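Local coordinates for glutathione transferase (Lolium rigidum, PDB 6ZB6), which probably conjugates glutathione to electrophilic xenobiotics such as herbicides, as phi class glutathione transferases do, at residues Lys145-Tyr150 with Ala186-Tyr191; His157-Gly162 with Lys195-Arg200. All coordinates share one frame; numbering follows the deposited sequence.

Interaction 1: residues Lys145-Tyr150 with Ala186-Tyr191; sequences KVLEVY and ALFGSY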
ATOM      1  N   LYS A 145      12.820 -14.636   5.153  1.00 23.90           N
ATOM      2  CA  LYS A 145      13.260 -15.278   3.916  1.00 27.43           C
ATOM      3  C   LYS A 145      12.960 -14.398   2.711  1.00 26.18           C
ATOM      4  O   LYS A 145      13.796 -14.258   1.811  1.00 27.95           O
ATOM      5  CB  LYS A 145      12.601 -16.650   3.758  1.00 33.45           C
ATOM      6  CG  LYS A 145      13.060 -17.697   4.773  1.00 35.86           C
ATOM      7  CD  LYS A 145      14.579 -17.750   4.896  1.00 45.63           C
ATOM      8  CE  LYS A 145      15.020 -18.620   6.080  1.00 48.95           C
ATOM      9  NZ  LYS A 145      16.282 -18.132   6.728  1.00 45.49           N
ATOM     10  N   VAL A 146      11.773 -13.795   2.678  1.00 26.29           N
ATOM     11  CA  VAL A 146      11.448 -12.831   1.626  1.00 24.90           C
ATOM     12  C   VAL A 146      12.465 -11.692   1.623  1.00 24.00           C
ATOM     13  O   VAL A 146      12.984 -11.293   0.572  1.00 22.24           O
ATOM     14  CB  VAL A 146      10.014 -12.298   1.817  1.00 22.02           C
ATOM     15  CG1 VAL A 146       9.713 -11.163   0.823  1.00 20.75           C
ATOM     16  CG2 VAL A 146       9.008 -13.419   1.675  1.00 23.71           C
ATOM     17  N   LEU A 147      12.769 -11.152   2.805  1.00 22.30           N
ATOM     18  CA  LEU A 147      13.648  -9.991   2.856  1.00 24.47           C
ATOM     19  C   LEU A 147      15.055 -10.332   2.380  1.00 27.98           C
ATOM     20  O   LEU A 147      15.712  -9.486   1.767  1.00 21.95           O
ATOM     21  CB  LEU A 147      13.673  -9.408   4.275  1.00 20.18           C
ATOM     22  CG  LEU A 147      12.374  -8.681   4.678  1.00 20.79           C
ATOM     23  CD1 LEU A 147      12.504  -8.135   6.117  1.00 24.07           C
ATOM     24  CD2 LEU A 147      12.058  -7.561   3.709  1.00 24.31           C
ATOM     25  N   GLU A 148      15.522 -11.561   2.619  1.00 26.42           N
ATOM     26  CA  GLU A 148      16.799 -11.985   2.052  1.00 25.05           C
ATOM     27  C   GLU A 148      16.807 -11.865   0.531  1.00 26.43           C
ATOM     28  O   GLU A 148      17.823 -11.473  -0.057  1.00 24.98           O
ATOM     29  CB  GLU A 148      17.112 -13.418   2.481  1.00 22.19           C
ATOM     30  CG  GLU A 148      17.501 -13.506   3.978  1.00 27.16           C
ATOM     31  CD  GLU A 148      17.637 -14.931   4.492  1.00 38.05           C
ATOM     32  OE1 GLU A 148      17.629 -15.877   3.674  1.00 39.38           O
ATOM     33  OE2 GLU A 148      17.738 -15.103   5.728  1.00 37.75           O
ATOM     34  N   VAL A 149      15.691 -12.203  -0.126  1.00 23.09           N
ATOM     35  CA  VAL A 149      15.612 -12.048  -1.576  1.00 22.70           C
ATOM     36  C   VAL A 149      15.588 -10.572  -1.958  1.00 24.28           C
ATOM     37  O   VAL A 149      16.267 -10.150  -2.904  1.00 23.87           O
ATOM     38  CB  VAL A 149      14.380 -12.790  -2.128  1.00 20.16           C
ATOM     39  CG1 VAL A 149      14.222 -12.522  -3.621  1.00 24.73           C
ATOM     40  CG2 VAL A 149      14.481 -14.288  -1.836  1.00 28.51           C
ATOM     41  N   TYR A 150      14.806  -9.760  -1.235  1.00 20.97           N
ATOM     42  CA  TYR A 150      14.770  -8.329  -1.528  1.00 21.95           C
ATOM     43  C   TYR A 150      16.144  -7.705  -1.344  1.00 26.86           C
ATOM     44  O   TYR A 150      16.560  -6.842  -2.128  1.00 24.85           O
ATOM     45  CB  TYR A 150      13.752  -7.626  -0.623  1.00 23.77           C
ATOM     46  CG  TYR A 150      12.314  -7.636  -1.137  1.00 25.38           C
ATOM     47  CD1 TYR A 150      11.670  -8.832  -1.455  1.00 21.81           C
ATOM     48  CD2 TYR A 150      11.598  -6.456  -1.263  1.00 22.78           C
ATOM     49  CE1 TYR A 150      10.356  -8.842  -1.904  1.00 24.40           C
ATOM     50  CE2 TYR A 150      10.275  -6.457  -1.719  1.00 21.81           C
ATOM     51  CZ  TYR A 150       9.662  -7.652  -2.026  1.00 20.17           C
ATOM     52  OH  TYR A 150       8.362  -7.644  -2.489  1.00 20.88           O
ATOM     53  N   ALA A 186      12.292  -2.887  13.885  1.00 24.39           N
ATOM     54  CA  ALA A 186      13.736  -2.891  13.669  1.00 25.89           C
ATOM     55  C   ALA A 186      14.188  -3.965  12.680  1.00 27.97           C
ATOM     56  O   ALA A 186      15.363  -3.960  12.297  1.00 22.15           O
ATOM     57  CB  ALA A 186      14.473  -3.040  15.016  1.00 19.77           C
ATOM     58  N   LEU A 187      13.284  -4.833  12.199  1.00 23.54           N
ATOM     59  CA  LEU A 187      13.683  -5.922  11.307  1.00 25.36           C
ATOM     60  C   LEU A 187      14.464  -5.412  10.102  1.00 23.39           C
ATOM     61  O   LEU A 187      15.495  -5.986   9.727  1.00 20.88           O
ATOM     62  CB  LEU A 187      12.445  -6.693  10.827  1.00 22.61           C
ATOM     63  CG  LEU A 187      12.700  -7.954   9.990  1.00 22.83           C
ATOM     64  CD1 LEU A 187      13.594  -8.924  10.749  1.00 28.12           C
ATOM     65  CD2 LEU A 187      11.375  -8.625   9.592  1.00 24.31           C
ATOM     66  N   PHE A 188      13.986  -4.332   9.476  1.00 20.45           N
ATOM     67  CA  PHE A 188      14.593  -3.899   8.220  1.00 24.24           C
ATOM     68  C   PHE A 188      16.051  -3.505   8.388  1.00 21.94           C
ATOM     69  O   PHE A 188      16.837  -3.628   7.439  1.00 26.31           O
ATOM     70  CB  PHE A 188      13.809  -2.740   7.615  1.00 24.75           C
ATOM     71  CG  PHE A 188      12.628  -3.183   6.792  1.00 25.77           C
ATOM     72  CD1 PHE A 188      11.932  -4.331   7.125  1.00 27.73           C
ATOM     73  CD2 PHE A 188      12.229  -2.457   5.692  1.00 27.34           C
ATOM     74  CE1 PHE A 188      10.825  -4.746   6.369  1.00 35.30           C
ATOM     75  CE2 PHE A 188      11.121  -2.861   4.943  1.00 27.43           C
ATOM     76  CZ  PHE A 188      10.434  -4.012   5.290  1.00 26.15           C
ATOM     77  N   GLY A 189      16.440  -3.035   9.577  1.00 25.27           N
ATOM     78  CA  GLY A 189      17.820  -2.631   9.761  1.00 25.29           C
ATOM     79  C   GLY A 189      18.830  -3.741   9.567  1.00 28.65           C
ATOM     80  O   GLY A 189      20.021  -3.459   9.395  1.00 26.81           O
ATOM     81  N   SER A 190      18.394  -4.998   9.611  1.00 23.32           N
ATOM     82  CA  SER A 190      19.295  -6.113   9.346  1.00 24.31           C
ATOM     83  C   SER A 190      19.518  -6.353   7.859  1.00 25.41           C
ATOM     84  O   SER A 190      20.362  -7.186   7.494  1.00 23.80           O
ATOM     85  CB  SER A 190      18.755  -7.379  10.020  1.00 24.24           C
ATOM     86  OG  SER A 190      18.939  -7.279  11.429  1.00 22.84           O
ATOM     87  N   TYR A 191      18.797  -5.630   7.004  1.00 24.53           N
ATOM     88  CA  TYR A 191      18.859  -5.779   5.549  1.00 23.19           C
ATOM     89  C   TYR A 191      19.155  -4.390   4.991  1.00 23.57           C
ATOM     90  O   TYR A 191      18.237  -3.651   4.615  1.00 24.70           O
ATOM     91  CB  TYR A 191      17.547  -6.366   5.011  1.00 19.65           C
ATOM     92  CG  TYR A 191      17.118  -7.627   5.755  1.00 21.65           C
ATOM     93  CD1 TYR A 191      17.501  -8.891   5.303  1.00 22.78           C
ATOM     94  CD2 TYR A 191      16.342  -7.554   6.903  1.00 23.59           C
ATOM     95  CE1 TYR A 191      17.129 -10.042   5.986  1.00 26.95           C
ATOM     96  CE2 TYR A 191      15.967  -8.702   7.594  1.00 23.24           C
ATOM     97  CZ  TYR A 191      16.365  -9.938   7.131  1.00 24.11           C
ATOM     98  OH  TYR A 191      15.999 -11.078   7.814  1.00 22.66           O
TER
HETATM   99  O   HOH W   1      17.264 -13.300   7.465  1.00 25.51           O
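L147, on helix 133-156, faces Y191 at the end of a short 3-10 turn, and their CA atoms, 7.2 Å apart, mark the nearest approach of the two backbones. No direct hydrogen bond joins the segments; one apolar side chain carries the contact. The backbone sets CB of L147 over the Y191 ring, and chi1 of -72°, with CG anti to the carbonyl carbon, and an extended chi2 send CD1 on toward L187 and F188. CB sits over the middle of one face of the Y191 ring, 3.8 Å from the centroid and only 6° off the normal, a well-centred CH-pi contact. CD1 of L147 approaches CE2 of the same ring at 3.8 Å, then fills the corner between L187 and F188. It lies 3.7 Å from CD2 of L187 and 3.8 Å from CE1 of F188, whose side chain runs at about a right angle to that of L147. Toward the surface the contact turns polar. CG of E148 lies at the edge of the Y191 ring, 4.0 Å from CE1, and its carboxylate plane is turned 38° from the ring. A water bridges the two ends: it donates to OE2 of E148 at a short 2.5 Å and hydrogen-bonds to OH of Y191 at 2.6 Å. One turn back, NZ of K145 forms a salt bridge with the same OE2, so the lysine and the water share one carboxylate oxygen. L140 and L143 extend the apolar seat under L187, while V194 packs on both L147 and F188. Y191 is at the N-cap position of helix 192-202, so the contact sets the start of that helix beside helix 133-156, within the all-helical C-terminal domain of the glutathione transferase fold.

Interaction 2: residues His157-Gly162 with Lys195-Arg200; sequences HEYLAG and KAWWER
R200 reaches from its helix to the loop at E158, where NH2 donates to the backbone O of E158 at 2.8 Å, with an angle of 150° at the hydrogen. The bond uses a carbonyl lone pair in the plane of the peptide, though the oxygen is tilted somewhat out of the guanidinium plane. A bend at chi3 (-73°) turns the guanidinium back across its own helix, so that one face rests on CA of W197 and O of A196. Against the opposite face lies the E158 carboxylate, stacked with its plane 12° from that of the guanidinium. OE2 of E158 is 3.8 Å from NH1 of R200, a long salt bridge in which no N-H points at the oxygen. The Y159 ring stands nearly upright to the guanidinium, and its OH meets CD of R200 at 3.6 Å. That hydroxyl also binds a water at 2.7 Å. Deeper, CD1 of L160 packs on CZ2 of W197 at 3.9 Å, and CD1 of Y159 lies 4.1 Å from CD1 of the indole. Behind this layer D169 OD1 accepts from both W197 NE1 and L160 N, fixing indole and loop together; S166 and D169 fit the S-x-x-D sequence pattern of this family's N-capping box. NE of R200 is buried with no partner in the model, so NH2 makes the one directed bond across the contact, to which the stacked carboxylate probably adds charge attraction.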
ATOM      1  N   HIS A 157      19.894  -3.147  -7.921  1.00 36.01           N
ATOM      2  CA  HIS A 157      19.175  -1.981  -8.411  1.00 38.45           C
ATOM      3  C   HIS A 157      18.665  -1.165  -7.238  1.00 31.22           C
ATOM      4  O   HIS A 157      18.418  -1.697  -6.150  1.00 30.72           O
ATOM      5  CB  HIS A 157      17.990  -2.370  -9.305  1.00 34.81           C
ATOM      6  CG  HIS A 157      18.355  -3.280 -10.431  1.00 42.76           C
ATOM      7  ND1 HIS A 157      18.293  -4.653 -10.326  1.00 47.08           N
ATOM      8  CD2 HIS A 157      18.787  -3.015 -11.686  1.00 45.20           C
ATOM      9  CE1 HIS A 157      18.672  -5.196 -11.470  1.00 47.76           C
ATOM     10  NE2 HIS A 157      18.976  -4.223 -12.311  1.00 45.19           N
ATOM     11  N   GLU A 158      18.491   0.137  -7.475  1.00 29.29           N
ATOM     12  CA  GLU A 158      17.971   0.997  -6.417  1.00 33.20           C
ATOM     13  C   GLU A 158      16.503   0.714  -6.128  1.00 29.65           C
ATOM     14  O   GLU A 158      16.037   0.967  -5.009  1.00 30.24           O
ATOM     15  CB  GLU A 158      18.167   2.469  -6.783  1.00 36.80           C
ATOM     16  CG  GLU A 158      19.479   3.054  -6.249  1.00 45.77           C
ATOM     17  CD  GLU A 158      19.404   4.548  -5.982  1.00 54.51           C
ATOM     18  OE1 GLU A 158      18.565   5.238  -6.604  1.00 58.36           O
ATOM     19  OE2 GLU A 158      20.192   5.034  -5.146  1.00 57.51           O
ATOM     20  N   TYR A 159      15.761   0.201  -7.112  1.00 21.38           N
ATOM     21  CA  TYR A 159      14.350  -0.121  -6.948  1.00 23.35           C
ATOM     22  C   TYR A 159      14.083  -1.518  -7.493  1.00 23.96           C
ATOM     23  O   TYR A 159      14.950  -2.145  -8.104  1.00 24.33           O
ATOM     24  CB  TYR A 159      13.456   0.913  -7.650  1.00 24.98           C
ATOM     25  CG  TYR A 159      13.588   2.303  -7.065  1.00 24.27           C
ATOM     26  CD1 TYR A 159      12.898   2.660  -5.914  1.00 25.51           C
ATOM     27  CD2 TYR A 159      14.416   3.252  -7.655  1.00 27.59           C
ATOM     28  CE1 TYR A 159      13.031   3.926  -5.363  1.00 25.33           C
ATOM     29  CE2 TYR A 159      14.550   4.519  -7.117  1.00 24.80           C
ATOM     30  CZ  TYR A 159      13.849   4.850  -5.974  1.00 29.07           C
ATOM     31  OH  TYR A 159      13.972   6.107  -5.436  1.00 33.36           O
ATOM     32  N   LEU A 160      12.847  -1.999  -7.303  1.00 21.71           N
ATOM     33  CA  LEU A 160      12.599  -3.423  -7.505  1.00 26.87           C
ATOM     34  C   LEU A 160      12.577  -3.807  -8.979  1.00 26.69           C
ATOM     35  O   LEU A 160      13.017  -4.908  -9.328  1.00 23.39           O
ATOM     36  CB  LEU A 160      11.296  -3.833  -6.831  1.00 26.78           C
ATOM     37  CG  LEU A 160      11.340  -3.888  -5.294  1.00 22.21           C
ATOM     38  CD1 LEU A 160       9.913  -4.185  -4.812  1.00 18.93           C
ATOM     39  CD2 LEU A 160      12.318  -4.936  -4.779  1.00 20.85           C
ATOM     40  N   ALA A 161      12.100  -2.926  -9.857  1.00 25.06           N
ATOM     41  CA  ALA A 161      12.039  -3.262 -11.280  1.00 22.16           C
ATOM     42  C   ALA A 161      13.269  -2.812 -12.057  1.00 27.23           C
ATOM     43  O   ALA A 161      13.371  -3.108 -13.252  1.00 27.81           O
ATOM     44  CB  ALA A 161      10.773  -2.660 -11.925  1.00 23.01           C
ATOM     45  N   GLY A 162      14.215  -2.133 -11.413  1.00 29.92           N
ATOM     46  CA  GLY A 162      15.383  -1.608 -12.082  1.00 29.10           C
ATOM     47  C   GLY A 162      15.792  -0.287 -11.467  1.00 35.45           C
ATOM     48  O   GLY A 162      15.489  -0.006 -10.309  1.00 31.73           O
ATOM     49  N   LYS A 195      16.498  -1.535   3.835  1.00 17.81           N
ATOM     50  CA  LYS A 195      16.185  -0.356   4.629  1.00 16.87           C
ATOM     51  C   LYS A 195      16.402   0.919   3.831  1.00 19.09           C
ATOM     52  O   LYS A 195      15.639   1.880   3.970  1.00 25.55           O
ATOM     53  CB  LYS A 195      17.039  -0.303   5.902  1.00 20.94           C
ATOM     54  CG  LYS A 195      16.745   0.944   6.732  1.00 28.79           C
ATOM     55  CD  LYS A 195      15.720   0.693   7.821  1.00 42.34           C
ATOM     56  CE  LYS A 195      15.773   1.781   8.909  1.00 41.52           C
ATOM     57  NZ  LYS A 195      16.444   1.318  10.170  1.00 42.01           N
ATOM     58  N   ALA A 196      17.447   0.957   3.002  1.00 17.71           N
ATOM     59  CA  ALA A 196      17.719   2.171   2.229  1.00 19.17           C
ATOM     60  C   ALA A 196      16.641   2.403   1.178  1.00 23.03           C
ATOM     61  O   ALA A 196      16.261   3.548   0.902  1.00 23.59           O
ATOM     62  CB  ALA A 196      19.078   2.066   1.547  1.00 23.09           C
ATOM     63  N   TRP A 197      16.208   1.324   0.535  1.00 23.45           N
ATOM     64  CA  TRP A 197      15.068   1.377  -0.376  1.00 21.03           C
ATOM     65  C   TRP A 197      13.834   1.917   0.332  1.00 21.98           C
ATOM     66  O   TRP A 197      13.154   2.824  -0.170  1.00 26.30           O
ATOM     67  CB  TRP A 197      14.839  -0.032  -0.918  1.00 16.60           C
ATOM     68  CG  TRP A 197      13.516  -0.331  -1.566  1.00 16.44           C
ATOM     69  CD1 TRP A 197      13.145  -0.017  -2.843  1.00 20.45           C
ATOM     70  CD2 TRP A 197      12.441  -1.081  -1.006  1.00 17.31           C
ATOM     71  NE1 TRP A 197      11.887  -0.494  -3.099  1.00 20.37           N
ATOM     72  CE2 TRP A 197      11.431  -1.164  -1.996  1.00 21.66           C
ATOM     73  CE3 TRP A 197      12.223  -1.695   0.236  1.00 19.81           C
ATOM     74  CZ2 TRP A 197      10.216  -1.812  -1.776  1.00 28.24           C
ATOM     75  CZ3 TRP A 197      11.022  -2.344   0.453  1.00 22.40           C
ATOM     76  CH2 TRP A 197      10.028  -2.404  -0.562  1.00 18.66           C
ATOM     77  N   TRP A 198      13.534   1.372   1.515  1.00 19.57           N
ATOM     78  CA  TRP A 198      12.392   1.855   2.284  1.00 20.12           C
ATOM     79  C   TRP A 198      12.508   3.346   2.568  1.00 27.34           C
ATOM     80  O   TRP A 198      11.523   4.087   2.434  1.00 24.29           O
ATOM     81  CB  TRP A 198      12.250   1.059   3.587  1.00 19.69           C
ATOM     82  CG  TRP A 198      11.092   1.536   4.435  1.00 20.86           C
ATOM     83  CD1 TRP A 198      11.167   2.091   5.678  1.00 27.16           C
ATOM     84  CD2 TRP A 198       9.702   1.532   4.078  1.00 19.55           C
ATOM     85  NE1 TRP A 198       9.908   2.418   6.127  1.00 27.87           N
ATOM     86  CE2 TRP A 198       8.991   2.085   5.161  1.00 25.17           C
ATOM     87  CE3 TRP A 198       8.990   1.109   2.948  1.00 23.24           C
ATOM     88  CZ2 TRP A 198       7.597   2.231   5.150  1.00 26.36           C
ATOM     89  CZ3 TRP A 198       7.592   1.248   2.940  1.00 21.61           C
ATOM     90  CH2 TRP A 198       6.919   1.810   4.023  1.00 21.92           C
ATOM     91  N   GLU A 199      13.708   3.817   2.951  1.00 24.26           N
ATOM     92  CA  GLU A 199      13.868   5.233   3.248  1.00 25.69           C
ATOM     93  C   GLU A 199      13.705   6.095   2.010  1.00 24.76           C
ATOM     94  O   GLU A 199      13.193   7.215   2.104  1.00 27.81           O
ATOM     95  CB  GLU A 199      15.233   5.487   3.893  1.00 27.72           C
ATOM     96  CG  GLU A 199      15.378   4.768   5.204  1.00 31.64           C
ATOM     97  CD  GLU A 199      14.689   5.461   6.365  1.00 55.68           C
ATOM     98  OE1 GLU A 199      13.790   6.302   6.139  1.00 63.01           O
ATOM     99  OE2 GLU A 199      15.075   5.176   7.521  1.00 67.92           O
ATOM    100  N   ARG A 200      14.124   5.600   0.846  1.00 25.77           N
ATOM    101  CA  ARG A 200      13.862   6.333  -0.384  1.00 29.78           C
ATOM    102  C   ARG A 200      12.361   6.465  -0.618  1.00 27.22           C
ATOM    103  O   ARG A 200      11.879   7.544  -0.972  1.00 26.76           O
ATOM    104  CB  ARG A 200      14.539   5.646  -1.571  1.00 31.77           C
ATOM    105  CG  ARG A 200      16.044   5.882  -1.655  1.00 41.96           C
ATOM    106  CD  ARG A 200      16.593   5.468  -3.017  1.00 42.44           C
ATOM    107  NE  ARG A 200      16.634   4.017  -3.169  1.00 37.90           N
ATOM    108  CZ  ARG A 200      17.586   3.235  -2.664  1.00 38.80           C
ATOM    109  NH1 ARG A 200      18.597   3.758  -1.980  1.00 31.94           N
ATOM    110  NH2 ARG A 200      17.531   1.923  -2.847  1.00 35.87           N
TER
HETATM  111  O   HOH W   2      11.836   7.346  -4.292  1.00 32.64           O

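Going from the N terminus, helix 133-156 supplies 145-150, and the loop leaving it supplies 157-162. The chain then passes through helices 167-170 and 173-179 to 186-191, where interaction 1 closes a loop over 35 intervening residues. Interaction 2 closes the next on helix 192-202, over 32. Because the segments alternate, the two loops cross. Their centres lie 12 Å apart, and they touch directly: Y150 CE2 packs on L160 CD1 at 3.9 Å, and F188 O on K195 CB at 3.7 Å. H172 bridges them further, bonding Y150 and meeting the W197 ring. Together they join the turn that leads into helix 192-202, and the helix itself, to helix 133-156 and the loop that follows it.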